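Long-range contacts in heme-binding protein A / AI-2 binding protein A (Helicobacter pylori SS1, PDB 6OFQ), which binds peptides in the periplasm, here a tetrapeptide, and probably delivers them to an ABC transporter for uptake: residues Thr375-Ser381 with Val402-Glu408; Gln301-Phe305 with Gly419-Met423. All blocks are in the same frame, centred on the assembly; numbering follows the deposited sequence. Where two conformers were deposited one is given.

Interaction 1: residues Thr375-Ser381 with Val402-Glu408; sequences TTIFTTS and VKIEVYE
Ile377 (chi1 and chi2 t) is the apolar centre: its CG2 lies 3.5 Å from Val402 CG1 and 3.8 Å from Ile404 CG1, on the sheet face with Thr375, Thr379 and Val406. On the other face the Tyr407 ring edge points at the face of Phe378, a T-shaped pair (centroids 4.7 Å apart, planes at 53°), both with chi1 m. The extended strands run parallel, axes approaching to 4.4 Å, 30° apart, in register Thr375-Val402 through Thr380-Tyr407. Hydrogen bonds alternate: Lys403 N donates to Thr375 O (2.9 Å), Ile377 N to Lys403 O (2.8 Å), and so on to Ser381 N and Tyr407 O (3.0 Å). At the polar edge Glu405 OE1 accepts from Tyr407 OH (2.6 Å), OE2 forms a salt bridge with Lys403 NZ (2.9 Å), and water links OE2 to Thr376 OG1. Strand 373-380, helix 386-396 and strand 400-407 form a beta-alpha-beta unit; the helix packs on Ile377, Val402 and Ile404, while outside the unit helix 409-417 touches Phe378, Thr380 and Tyr407 and strand 423-429 flanks strand 373-380.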
# COMPACT_ATOMS: atom_id res chain seq x y z
N THR A 375 7.20 -3.13 28.13
CA THR A 375 6.79 -2.44 26.91
C THR A 375 5.47 -2.97 26.38
O THR A 375 4.87 -3.85 27.05
CB THR A 375 7.93 -2.54 25.89
OG1 THR A 375 7.66 -1.65 24.80
CG2 THR A 375 8.07 -3.93 25.33
N THR A 376 5.01 -2.46 25.24
CA THR A 376 3.71 -2.78 24.71
C THR A 376 3.92 -3.04 23.23
O THR A 376 4.82 -2.44 22.61
CB THR A 376 2.76 -1.61 24.92
OG1 THR A 376 2.52 -1.48 26.33
CG2 THR A 376 1.43 -1.83 24.28
N ILE A 377 3.20 -3.99 22.68
CA ILE A 377 3.14 -4.20 21.23
C ILE A 377 1.71 -3.96 20.82
O ILE A 377 0.76 -4.44 21.43
CB ILE A 377 3.63 -5.59 20.83
CG1 ILE A 377 3.75 -5.69 19.29
CG2 ILE A 377 2.77 -6.73 21.32
CD1 ILE A 377 4.51 -6.91 18.86
N PHE A 378 1.52 -3.27 19.70
CA PHE A 378 0.21 -3.12 19.09
C PHE A 378 0.08 -4.18 18.01
O PHE A 378 1.06 -4.42 17.28
CB PHE A 378 0.05 -1.77 18.35
CG PHE A 378 -0.21 -0.57 19.20
CD1 PHE A 378 -0.02 -0.60 20.56
CD2 PHE A 378 -0.58 0.63 18.64
CE1 PHE A 378 -0.30 0.49 21.38
CE2 PHE A 378 -0.89 1.70 19.45
CZ PHE A 378 -0.69 1.66 20.79
N THR A 379 -1.11 -4.77 17.92
CA THR A 379 -1.45 -5.67 16.82
C THR A 379 -2.88 -5.38 16.40
O THR A 379 -3.59 -4.63 17.07
CB THR A 379 -1.27 -7.12 17.29
OG1 THR A 379 -1.44 -7.99 16.16
CG2 THR A 379 -2.25 -7.52 18.37
N THR A 380 -3.25 -5.88 15.22
CA THR A 380 -4.61 -5.74 14.72
C THR A 380 -5.48 -6.93 15.05
O THR A 380 -5.00 -8.03 15.34
CB THR A 380 -4.65 -5.67 13.18
OG1 THR A 380 -4.34 -6.96 12.63
CG2 THR A 380 -3.65 -4.66 12.65
N SER A 381 -6.77 -6.65 15.03
CA SER A 381 -7.73 -7.72 15.34
C SER A 381 -7.74 -8.83 14.29
O SER A 381 -8.04 -9.98 14.61
CB SER A 381 -9.14 -7.15 15.49
OG SER A 381 -9.49 -6.48 14.31
N VAL A 402 6.27 -7.86 27.56
CA VAL A 402 5.44 -7.24 26.53
C VAL A 402 3.93 -7.37 26.78
O VAL A 402 3.42 -8.48 26.88
CB VAL A 402 5.73 -7.84 25.15
CG1 VAL A 402 4.86 -7.18 24.08
CG2 VAL A 402 7.21 -7.81 24.79
N LYS A 403 3.27 -6.24 26.89
CA LYS A 403 1.82 -6.24 26.95
C LYS A 403 1.29 -6.14 25.53
O LYS A 403 1.80 -5.30 24.75
CB LYS A 403 1.32 -5.07 27.79
CG LYS A 403 -0.19 -4.85 27.84
CD LYS A 403 -0.49 -3.41 28.31
CE LYS A 403 -1.84 -3.21 28.96
NZ LYS A 403 -2.84 -2.56 28.06
N ILE A 404 0.24 -6.90 25.20
CA ILE A 404 -0.37 -6.92 23.87
C ILE A 404 -1.62 -6.08 23.85
O ILE A 404 -2.53 -6.29 24.66
CB ILE A 404 -0.69 -8.33 23.38
CG1 ILE A 404 0.58 -9.17 23.30
CG2 ILE A 404 -1.42 -8.32 22.05
CD1 ILE A 404 0.33 -10.64 23.08
N GLU A 405 -1.68 -5.05 23.01
CA GLU A 405 -2.89 -4.26 22.79
C GLU A 405 -3.39 -4.49 21.36
O GLU A 405 -2.62 -4.48 20.39
CB GLU A 405 -2.64 -2.78 23.00
CG GLU A 405 -2.37 -2.47 24.48
CD GLU A 405 -2.12 -1.02 24.77
OE1 GLU A 405 -2.28 -0.17 23.87
OE2 GLU A 405 -1.94 -0.75 25.99
N VAL A 406 -4.69 -4.74 21.21
CA VAL A 406 -5.28 -5.13 19.93
C VAL A 406 -6.21 -4.01 19.50
O VAL A 406 -7.07 -3.59 20.26
CB VAL A 406 -6.07 -6.46 20.07
CG1 VAL A 406 -6.54 -6.93 18.71
CG2 VAL A 406 -5.22 -7.53 20.72
N TYR A 407 -6.13 -3.61 18.22
CA TYR A 407 -6.97 -2.55 17.68
C TYR A 407 -7.56 -3.00 16.34
O TYR A 407 -6.90 -3.72 15.58
CB TYR A 407 -6.14 -1.29 17.39
CG TYR A 407 -5.58 -0.69 18.66
CD1 TYR A 407 -6.40 0.02 19.51
CD2 TYR A 407 -4.30 -1.02 19.12
CE1 TYR A 407 -5.94 0.51 20.70
CE2 TYR A 407 -3.83 -0.54 20.32
CZ TYR A 407 -4.64 0.25 21.08
OH TYR A 407 -4.20 0.68 22.34
N GLU A 408 -8.78 -2.56 16.05
CA GLU A 408 -9.32 -2.78 14.71
C GLU A 408 -8.51 -1.93 13.73
O GLU A 408 -7.81 -0.99 14.10
CB GLU A 408 -10.75 -2.23 14.72
CG GLU A 408 -11.67 -2.94 15.71
CD GLU A 408 -11.90 -4.38 15.34
OE1 GLU A 408 -12.06 -4.67 14.14
OE2 GLU A 408 -11.91 -5.25 16.24
O HOH W 1 0.36 0.15 27.07

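Interaction 2: residues Gln301-Phe305 with Gly419-Met423; sequences QKKYF and GEHEM
Two loops meet here beside the mixed sheet, one leaving strand 292-298 for helix 308-317, the other joining helix 409-417 to strand 423-429. Gly419, with positive phi (79°), closes a Schellman motif at the end of helix 409-417, and the carbonyls of Gly419 and His421 turn to the ammonium group of Lys302. Lys302, m at chi1 and extended from chi2 outward (all t), reaches across so that its NZ donates to Gly419 O (2.9 Å) and His421 O (3.0 Å). The backbones stay apart, Lys302 CA and Glu422 CA being 7.0 Å from each other. Farther along, the Phe305 ring (chi1 m) has Glu422 O over one face, and its CZ sits 3.6 Å from Met423 CG; Met423 SD lies 4.8 Å from the ring centroid, an oblique Met-aromatic contact. Glu422 OE1, which probably also takes a hydrogen bond from Thr375 OG1, is linked to Lys303 O by a water donating to both at 2.8 Å. Lysine binding two carbonyls at a Schellman-capped helix end thus joins two connections of the alpha/beta fold.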
# COMPACT_ATOMS: atom_id res chain seq x y z
N GLN A 301 12.05 7.00 18.78
CA GLN A 301 12.07 8.24 19.57
C GLN A 301 11.72 8.00 21.01
O GLN A 301 11.69 8.99 21.75
CB GLN A 301 11.17 9.30 18.94
CG GLN A 301 11.53 9.53 17.48
CD GLN A 301 12.97 10.01 17.26
OE1 GLN A 301 13.46 10.90 17.98
NE2 GLN A 301 13.65 9.44 16.26
N LYS A 302 11.35 6.78 21.37
CA LYS A 302 10.89 6.50 22.72
C LYS A 302 11.97 5.80 23.52
O LYS A 302 12.94 5.29 23.00
CB LYS A 302 9.61 5.67 22.71
CG LYS A 302 8.43 6.51 22.26
CD LYS A 302 7.12 5.74 22.33
CE LYS A 302 5.97 6.68 22.05
NZ LYS A 302 4.68 5.98 21.98
N LYS A 303 11.79 5.85 24.85
CA LYS A 303 12.64 5.16 25.80
C LYS A 303 12.88 3.71 25.41
O LYS A 303 12.00 3.08 24.88
CB LYS A 303 12.07 5.25 27.24
CG LYS A 303 12.93 4.58 28.31
CD LYS A 303 12.29 4.86 29.68
CE LYS A 303 13.27 4.47 30.78
NZ LYS A 303 12.57 4.45 32.10
N TYR A 304 14.09 3.22 25.59
CA TYR A 304 14.53 1.86 25.31
C TYR A 304 14.87 1.72 23.81
O TYR A 304 15.99 1.37 23.41
CB TYR A 304 13.59 0.74 25.75
CG TYR A 304 13.11 0.91 27.18
CD1 TYR A 304 14.03 0.85 28.21
CD2 TYR A 304 11.78 1.13 27.47
CE1 TYR A 304 13.59 0.94 29.53
CE2 TYR A 304 11.32 1.25 28.78
CZ TYR A 304 12.27 1.18 29.78
OH TYR A 304 11.81 1.31 31.11
N PHE A 305 13.87 2.03 22.99
CA PHE A 305 14.03 1.82 21.54
C PHE A 305 14.88 2.88 20.84
O PHE A 305 15.27 2.68 19.69
CB PHE A 305 12.64 1.76 20.91
CG PHE A 305 11.77 0.70 21.52
CD1 PHE A 305 12.03 -0.64 21.25
CD2 PHE A 305 10.78 1.02 22.42
CE1 PHE A 305 11.32 -1.63 21.90
CE2 PHE A 305 10.08 0.04 23.07
CZ PHE A 305 10.34 -1.29 22.83
N GLY A 419 2.18 7.82 16.25
CA GLY A 419 3.29 7.46 17.10
C GLY A 419 2.91 6.93 18.47
O GLY A 419 3.76 6.97 19.36
N GLU A 420 1.69 6.43 18.64
CA GLU A 420 1.26 5.99 19.96
C GLU A 420 1.97 4.73 20.43
O GLU A 420 2.09 4.45 21.63
CB GLU A 420 -0.26 5.81 20.01
CG GLU A 420 -0.97 7.13 19.87
CD GLU A 420 -2.47 7.05 19.98
OE1 GLU A 420 -2.99 6.00 20.39
OE2 GLU A 420 -3.13 8.03 19.62
N HIS A 421 2.40 3.91 19.46
CA HIS A 421 2.98 2.62 19.81
C HIS A 421 4.41 2.77 20.29
O HIS A 421 5.11 3.74 19.98
CB HIS A 421 3.03 1.74 18.55
CG HIS A 421 3.73 2.35 17.39
ND1 HIS A 421 3.20 3.44 16.74
CD2 HIS A 421 4.95 2.11 16.84
CE1 HIS A 421 4.04 3.83 15.81
NE2 HIS A 421 5.08 3.04 15.82
N GLU A 422 4.87 1.69 20.92
CA GLU A 422 6.29 1.44 21.23
C GLU A 422 6.79 0.46 20.18
O GLU A 422 7.77 0.72 19.48
CB GLU A 422 6.49 0.95 22.67
CG GLU A 422 6.14 1.96 23.75
CD GLU A 422 6.36 1.30 25.09
OE1 GLU A 422 7.47 0.98 25.54
OE2 GLU A 422 5.32 1.08 25.71
N MET A 423 6.22 -0.73 20.16
CA MET A 423 6.38 -1.71 19.09
C MET A 423 5.04 -1.93 18.38
O MET A 423 3.96 -1.86 19.01
CB MET A 423 6.87 -3.03 19.67
CG MET A 423 8.08 -2.88 20.57
SD MET A 423 8.87 -4.43 21.03
CE MET A 423 7.48 -5.29 21.66
O HOH W 2 9.19 3.15 25.19

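Overall arrangement
Interaction 1 is nested within the chain loop that interaction 2 closes, and their centres lie 13 Å apart. They touch directly. Thr375 OG1 is 2.7 Å from Glu422 OE1, a probable hydrogen bond, and 3.3 Å from Phe305 CZ, so the start of segment 375-381 borders both loops of interaction 2. Phe378 N, 2.9 Å from Met423 O, probably bonds to it where strand 423-429 joins the sheet beside strand 373-380. Helix 409-417 ties them in sequence, since Glu408 is its N-cap and Gly419 follows its end. Both contacts lie on the same side of the chain, their centres about 21 and 23 Å from the centre of the chain, within one type II periplasmic binding protein.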